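Probable chitinase A (PDB 4TX8) probably hydrolyses chitin as a family 18 glycoside hydrolase, an endochitinase that also carries a carbohydrate-binding module. Local coordinates at residues 217-220 with 221-225. Sequence-based numbering, arbitrary orientation.
Sequences LDLE and SGSGI. With CA (calcium ion), chain D.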
loop_
_atom_site.group_PDB
_atom_site.type_symbol
_atom_site.label_atom_id
_atom_site.label_comp_id
_atom_site.label_asym_id
_atom_site.label_seq_id
_atom_site.Cartn_x
_atom_site.Cartn_y
_atom_site.Cartn_z
ATOM N N LEU A 217 -6.343 6.305 -1.650
ATOM C CA LEU A 217 -5.776 7.606 -1.981
ATOM C C LEU A 217 -4.254 7.605 -1.829
ATOM O O LEU A 217 -3.721 7.589 -0.720
ATOM C CB LEU A 217 -6.395 8.697 -1.109
ATOM C CG LEU A 217 -7.924 8.753 -1.108
ATOM C CD1 LEU A 217 -8.409 9.868 -0.197
ATOM C CD2 LEU A 217 -8.469 8.929 -2.524
ATOM N N ASP A 218 -3.564 7.616 -2.961
ATOM C CA ASP A 218 -2.108 7.656 -2.992
ATOM C C ASP A 218 -1.693 8.786 -3.924
ATOM O O ASP A 218 -0.805 8.625 -4.757
ATOM C CB ASP A 218 -1.548 6.309 -3.463
ATOM C CG ASP A 218 -0.039 6.214 -3.327
ATOM O OD1 ASP A 218 0.547 6.989 -2.548
ATOM O OD2 ASP A 218 0.562 5.353 -4.000
ATOM N N LEU A 219 -2.351 9.932 -3.786
ATOM C CA LEU A 219 -2.304 10.963 -4.818
ATOM C C LEU A 219 -1.695 12.291 -4.380
ATOM O O LEU A 219 -1.705 13.257 -5.142
ATOM C CB LEU A 219 -3.723 11.216 -5.345
ATOM C CG LEU A 219 -4.868 11.324 -4.325
ATOM C CD1 LEU A 219 -4.743 12.541 -3.414
ATOM C CD2 LEU A 219 -6.210 11.341 -5.035
ATOM N N GLU A 220 -1.174 12.347 -3.159
ATOM C CA GLU A 220 -0.860 13.634 -2.549
ATOM C C GLU A 220 0.314 14.359 -3.205
ATOM O O GLU A 220 0.389 15.585 -3.167
ATOM C CB GLU A 220 -0.582 13.461 -1.053
ATOM C CG GLU A 220 0.746 12.798 -0.716
ATOM C CD GLU A 220 0.643 11.291 -0.591
ATOM O OE1 GLU A 220 -0.318 10.704 -1.135
ATOM O OE2 GLU A 220 1.528 10.698 0.064
ATOM N N SER A 221 1.222 13.614 -3.816
ATOM C CA SER A 221 2.466 14.215 -4.276
ATOM C C SER A 221 2.281 15.061 -5.527
ATOM O O SER A 221 3.009 16.030 -5.732
ATOM C CB SER A 221 3.507 13.133 -4.529
ATOM O OG SER A 221 4.705 13.664 -5.067
ATOM N N GLY A 222 1.313 14.698 -6.360
ATOM C CA GLY A 222 1.047 15.460 -7.566
ATOM C C GLY A 222 -0.216 16.303 -7.519
ATOM O O GLY A 222 -0.509 17.034 -8.462
ATOM N N SER A 223 -0.967 16.216 -6.425
ATOM C CA SER A 223 -2.263 16.889 -6.357
ATOM C C SER A 223 -2.239 18.187 -5.551
ATOM O O SER A 223 -3.289 18.768 -5.281
ATOM C CB SER A 223 -3.314 15.945 -5.776
ATOM O OG SER A 223 -3.462 14.794 -6.588
ATOM N N GLY A 224 -1.049 18.641 -5.174
ATOM C CA GLY A 224 -0.902 19.911 -4.486
ATOM C C GLY A 224 -1.637 19.947 -3.159
ATOM O O GLY A 224 -2.325 20.918 -2.837
ATOM N N ILE A 225 -1.503 18.877 -2.386
ATOM C CA ILE A 225 -2.140 18.830 -1.083
ATOM C C ILE A 225 -1.266 19.576 -0.082
ATOM O O ILE A 225 -0.307 19.029 0.468
ATOM C CB ILE A 225 -2.404 17.381 -0.634
ATOM C CG1 ILE A 225 -3.399 16.726 -1.597
ATOM C CG2 ILE A 225 -2.949 17.348 0.790
ATOM C CD1 ILE A 225 -3.847 15.346 -1.184
HETATM CA CA CA D . 1.127 8.564 -0.875
HETATM O O HOH W 1 0.409 12.273 -6.643
HETATM O O HOH W 2 3.083 9.036 -2.435
#
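S223 turns its hydroxyl back onto the backbone of L219, four residues earlier. OG donates to L219 O at 2.7 Å. It is tilted 32° from the carbonyl plane. With chi1 at -61°, OG points away from its own carbonyl carbon and back to L219 O. Water 1 makes a second link, accepting from G222 N at 2.6 Å and donating weakly to L219 O. On the apolar side, I225 CD1 meets L219 CD1 at 3.7 Å, the two side chains crossing at about a right angle. The same methyl packs on E220 CA.

E220 grips the calcium ion with both carboxylate oxygens, OE1 at 2.6 Å and OE2 at 2.4 Å. Its chain bends at chi2 (-91°) to reach the metal. D218 OD1 lies 2.4 Å from the calcium ion, which water 2 and A255 O also bind. Further out, E257 N donates to E220 OE2, and Q292 NE2 hydrogen-bonds to D218 OD1. V188 N hydrogen-bonds to S223 OG, tying the turn to a neighbouring loop.

D218 and E220 close the DxxDxDxE signature of GH18 at the end of strand 214-218 of the TIM barrel, and 221-225 begin the loop that leads to helix 230-246. In relatives the last glutamate is the general acid, and E220 holds that position. With calcium on both its oxygens, E220 could probably not act as an acid until the metal left.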